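Local coordinates for protein extracellular ligand-binding receptor (Verminephrobacter eiseniae, PDB 4M88) that probably binds an amino acid or similar small solute outside the cytoplasm for uptake by an ABC transporter, as in other leucine-binding-protein relatives, at residues L293-K306 / L315-I327. Sequence-based numbering, arbitrary orientation.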
loop_
_atom_site.group_PDB
_atom_site.type_symbol
_atom_site.label_atom_id
_atom_site.label_comp_id
_atom_site.label_asym_id
_atom_site.label_seq_id
_atom_site.Cartn_x
_atom_site.Cartn_y
_atom_site.Cartn_z
ATOM N N LEU A 293 5.406 5.563 7.964
ATOM C CA LEU A 293 6.118 6.402 6.990
ATOM C C LEU A 293 5.227 7.496 6.406
ATOM O O LEU A 293 5.706 8.588 6.067
ATOM C CB LEU A 293 6.717 5.549 5.863
ATOM C CG LEU A 293 7.921 4.706 6.292
ATOM C CD1 LEU A 293 8.369 3.740 5.200
ATOM C CD2 LEU A 293 9.085 5.596 6.714
ATOM N N SER A 294 3.935 7.208 6.287
ATOM C CA SER A 294 3.019 8.197 5.739
ATOM C C SER A 294 2.914 9.356 6.720
ATOM O O SER A 294 2.986 10.524 6.328
ATOM C CB SER A 294 1.653 7.586 5.444
ATOM O OG SER A 294 1.755 6.609 4.425
ATOM N N ALA A 295 2.759 9.028 7.995
ATOM C CA ALA A 295 2.694 10.041 9.043
ATOM C C ALA A 295 4.037 10.748 9.190
ATOM O O ALA A 295 4.089 11.968 9.346
ATOM C CB ALA A 295 2.253 9.418 10.369
ATOM N N ARG A 296 5.132 9.998 9.137
ATOM C CA ARG A 296 6.439 10.613 9.294
ATOM C C ARG A 296 6.785 11.581 8.154
ATOM O O ARG A 296 7.493 12.563 8.355
ATOM C CB ARG A 296 7.531 9.556 9.435
ATOM C CG ARG A 296 8.887 10.169 9.712
ATOM C CD ARG A 296 9.849 9.167 10.317
ATOM N NE ARG A 296 11.182 9.741 10.421
ATOM C CZ ARG A 296 12.252 9.061 10.812
ATOM N NH1 ARG A 296 12.129 7.779 11.146
ATOM N NH2 ARG A 296 13.437 9.664 10.860
ATOM N N THR A 297 6.278 11.304 6.958
ATOM C CA THR A 297 6.449 12.224 5.828
ATOM C C THR A 297 5.858 13.590 6.156
ATOM O O THR A 297 6.485 14.627 5.905
ATOM C CB THR A 297 5.752 11.660 4.594
ATOM O OG1 THR A 297 6.440 10.473 4.203
ATOM C CG2 THR A 297 5.770 12.657 3.445
ATOM N N VAL A 298 4.662 13.590 6.730
ATOM C CA VAL A 298 4.050 14.836 7.163
ATOM C C VAL A 298 4.904 15.519 8.225
ATOM O O VAL A 298 5.149 16.721 8.149
ATOM C CB VAL A 298 2.632 14.620 7.691
ATOM C CG1 VAL A 298 2.119 15.894 8.331
ATOM C CG2 VAL A 298 1.707 14.181 6.560
ATOM N N GLY A 299 5.368 14.741 9.199
ATOM C CA GLY A 299 6.217 15.261 10.260
ATOM C C GLY A 299 7.501 15.864 9.731
ATOM O O GLY A 299 7.894 16.968 10.123
ATOM N N GLU A 300 8.178 15.149 8.839
ATOM C CA GLU A 300 9.438 15.664 8.307
ATOM C C GLU A 300 9.233 16.920 7.462
ATOM O O GLU A 300 10.057 17.833 7.491
ATOM C CB GLU A 300 10.209 14.592 7.527
ATOM C CG GLU A 300 10.589 13.346 8.347
ATOM C CD GLU A 300 11.580 13.615 9.478
ATOM O OE1 GLU A 300 12.210 14.698 9.506
ATOM O OE2 GLU A 300 11.739 12.722 10.345
ATOM N N ALA A 301 8.133 16.986 6.716
ATOM C CA ALA A 301 7.848 18.200 5.958
ATOM C C ALA A 301 7.597 19.373 6.902
ATOM O O ALA A 301 8.089 20.473 6.674
ATOM C CB ALA A 301 6.641 17.995 5.041
ATOM N N LEU A 302 6.803 19.152 7.947
ATOM C CA LEU A 302 6.483 20.257 8.853
ATOM C C LEU A 302 7.703 20.771 9.627
ATOM O O LEU A 302 7.743 21.939 10.010
ATOM C CB LEU A 302 5.349 19.880 9.811
ATOM C CG LEU A 302 3.968 19.637 9.189
ATOM C CD1 LEU A 302 2.980 19.243 10.275
ATOM C CD2 LEU A 302 3.448 20.854 8.403
ATOM N N LYS A 303 8.696 19.906 9.837
ATOM C CA LYS A 303 9.910 20.267 10.590
ATOM C C LYS A 303 11.005 20.793 9.675
ATOM O O LYS A 303 12.048 21.259 10.133
ATOM C CB LYS A 303 10.447 19.049 11.349
ATOM C CG LYS A 303 9.566 18.630 12.507
ATOM C CD LYS A 303 9.857 17.207 12.949
ATOM C CE LYS A 303 11.029 17.154 13.898
ATOM N NZ LYS A 303 10.929 15.936 14.757
ATOM N N HIS A 304 10.775 20.698 8.374
ATOM C CA HIS A 304 11.804 21.042 7.399
ATOM C C HIS A 304 12.147 22.529 7.488
ATOM O O HIS A 304 11.257 23.355 7.665
ATOM C CB HIS A 304 11.320 20.681 5.995
ATOM C CG HIS A 304 12.401 20.695 4.964
ATOM N ND1 HIS A 304 12.885 21.859 4.411
ATOM C CD2 HIS A 304 13.095 19.682 4.389
ATOM C CE1 HIS A 304 13.833 21.566 3.536
ATOM N NE2 HIS A 304 13.980 20.254 3.505
ATOM N N PRO A 305 13.442 22.872 7.372
ATOM C CA PRO A 305 13.887 24.268 7.491
ATOM C C PRO A 305 13.140 25.213 6.556
ATOM O O PRO A 305 12.969 26.381 6.896
ATOM C CB PRO A 305 15.364 24.198 7.089
ATOM C CG PRO A 305 15.780 22.822 7.442
ATOM C CD PRO A 305 14.576 21.945 7.192
ATOM N N LYS A 306 12.696 24.714 5.406
ATOM C CA LYS A 306 11.974 25.542 4.436
ATOM C C LYS A 306 10.556 25.892 4.879
ATOM O O LYS A 306 10.017 26.940 4.509
ATOM C CB LYS A 306 11.930 24.855 3.068
ATOM C CG LYS A 306 13.263 24.893 2.347
ATOM C CD LYS A 306 13.302 23.956 1.152
ATOM C CE LYS A 306 14.716 23.899 0.571
ATOM N NZ LYS A 306 14.827 22.992 -0.608
ATOM N N LEU A 315 2.092 22.920 4.310
ATOM C CA LEU A 315 2.496 21.536 4.131
ATOM C C LEU A 315 2.635 21.197 2.646
ATOM O O LEU A 315 3.659 20.666 2.216
ATOM C CB LEU A 315 1.503 20.589 4.827
ATOM C CG LEU A 315 1.735 19.090 4.619
ATOM C CD1 LEU A 315 3.150 18.701 5.004
ATOM C CD2 LEU A 315 0.754 18.320 5.468
ATOM N N ALA A 316 1.622 21.529 1.853
ATOM C CA ALA A 316 1.676 21.266 0.415
ATOM C C ALA A 316 2.843 21.989 -0.256
ATOM O O ALA A 316 3.517 21.421 -1.115
ATOM C CB ALA A 316 0.367 21.675 -0.249
ATOM N N ALA A 317 3.070 23.239 0.138
ATOM C CA ALA A 317 4.152 24.034 -0.428
ATOM C C ALA A 317 5.474 23.349 -0.123
ATOM O O ALA A 317 6.361 23.282 -0.975
ATOM C CB ALA A 317 4.137 25.459 0.155
ATOM N N THR A 318 5.602 22.831 1.094
ATOM C CA THR A 318 6.867 22.228 1.512
ATOM C C THR A 318 7.124 20.871 0.850
ATOM O O THR A 318 8.214 20.635 0.346
ATOM C CB THR A 318 6.939 22.098 3.037
ATOM O OG1 THR A 318 6.895 23.413 3.614
ATOM C CG2 THR A 318 8.223 21.407 3.444
ATOM N N LEU A 319 6.110 19.986 0.862
ATOM C CA LEU A 319 6.227 18.692 0.190
ATOM C C LEU A 319 6.749 18.857 -1.238
ATOM O O LEU A 319 7.658 18.145 -1.668
ATOM C CB LEU A 319 4.873 17.976 0.163
ATOM C CG LEU A 319 4.361 17.456 1.513
ATOM C CD1 LEU A 319 2.931 16.969 1.385
ATOM C CD2 LEU A 319 5.251 16.343 2.030
ATOM N N SER A 320 6.225 19.836 -1.967
ATOM C CA SER A 320 6.544 20.002 -3.376
ATOM C C SER A 320 7.852 20.726 -3.653
ATOM O O SER A 320 8.321 20.713 -4.785
ATOM C CB SER A 320 5.405 20.727 -4.102
ATOM O OG SER A 320 4.223 19.952 -4.080
ATOM N N THR A 321 8.438 21.366 -2.641
ATOM C CA THR A 321 9.623 22.184 -2.876
ATOM C C THR A 321 10.840 21.825 -2.024
ATOM O O THR A 321 11.904 22.413 -2.205
ATOM C CB THR A 321 9.323 23.707 -2.711
ATOM O OG1 THR A 321 8.938 23.990 -1.358
ATOM C CG2 THR A 321 8.208 24.138 -3.643
HETATM N N MSE A 322 10.695 20.869 -1.111
HETATM C CA MSE A 322 11.807 20.511 -0.223
HETATM C C MSE A 322 12.856 19.643 -0.910
HETATM O O MSE A 322 13.938 19.421 -0.367
HETATM C CB MSE A 322 11.302 19.805 1.040
HETATM C CG MSE A 322 10.644 18.462 0.791
HETATM SE SE MSE A 322 9.737 17.737 2.393
HETATM C CE MSE A 322 9.079 16.101 1.555
ATOM N N GLY A 323 12.532 19.142 -2.097
ATOM C CA GLY A 323 13.452 18.281 -2.820
ATOM C C GLY A 323 13.512 16.903 -2.190
ATOM O O GLY A 323 12.594 16.492 -1.469
ATOM N N GLU A 324 14.597 16.184 -2.453
ATOM C CA GLU A 324 14.746 14.834 -1.917
ATOM C C GLU A 324 15.015 14.848 -0.420
ATOM O O GLU A 324 15.928 15.528 0.052
ATOM C CB GLU A 324 15.900 14.100 -2.603
ATOM C CG GLU A 324 15.525 13.379 -3.879
ATOM C CD GLU A 324 16.456 12.227 -4.199
ATOM O OE1 GLU A 324 16.986 11.608 -3.251
ATOM O OE2 GLU A 324 16.648 11.946 -5.401
ATOM N N ILE A 325 14.236 14.077 0.326
ATOM C CA ILE A 325 14.532 13.893 1.730
ATOM C C ILE A 325 14.900 12.439 1.976
ATOM O O ILE A 325 14.465 11.531 1.257
ATOM C CB ILE A 325 13.365 14.319 2.627
ATOM C CG1 ILE A 325 12.128 13.481 2.326
ATOM C CG2 ILE A 325 13.076 15.822 2.462
ATOM C CD1 ILE A 325 11.052 13.622 3.379
ATOM N N ASP A 326 15.733 12.230 2.984
ATOM C CA ASP A 326 16.150 10.896 3.365
ATOM C C ASP A 326 15.567 10.599 4.749
ATOM O O ASP A 326 16.034 11.150 5.755
ATOM C CB ASP A 326 17.684 10.839 3.392
ATOM C CG ASP A 326 18.213 9.466 3.746
ATOM O OD1 ASP A 326 17.405 8.517 3.782
ATOM O OD2 ASP A 326 19.435 9.335 3.974
ATOM N N ILE A 327 14.547 9.745 4.796
ATOM C CA ILE A 327 13.959 9.328 6.066
ATOM C C ILE A 327 14.604 8.026 6.528
ATOM O O ILE A 327 14.125 6.945 6.194
ATOM C CB ILE A 327 12.432 9.126 5.945
ATOM C CG1 ILE A 327 11.772 10.370 5.352
ATOM C CG2 ILE A 327 11.816 8.812 7.310
ATOM C CD1 ILE A 327 10.272 10.181 5.080
#
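R296 lies flat against I327: CG2 of I327 sits over one face of the guanidinium, 3.3 Å from NE of R296. Its CG stands anti to the backbone N (chi1 -175°) and the chain runs extended, placing NE to donate to OE2 of E300, which lies in the guanidinium plane, in a 3.0 Å hydrogen bond (161°) that is part of a salt bridge; NH1 forms another with E269. A serine here would probably leave E300 and E269 without their cationic partner and remove the guanidinium face on which I327 CG2 rests. T297 meets I327 CD1 through OG1, a hydroxyl already bonded to the carbonyl of L293, and turns CG2 to L319. V298 CG1 packs on L315 CD2. At A301 the helices cross nearly perpendicularly (93°), their axes 9.1 Å apart; its small CB admits L315 CD1 at 3.6 Å, L319 CD2 at 3.7 Å and SE of selenomethionine M322. H304 takes M322 CB over one ring face, a CH-pi contact 3.8 Å from the centroid, while ND1 of H304 accepts from N of K306 at 3.0 Å. K306 NZ adds a weak bond to T321 O. Helix 293-303 thus packs through a mainly apolar seam on helix 315-321 and strand 325-327, V298, L315 and L319 reaching the parallel sheet.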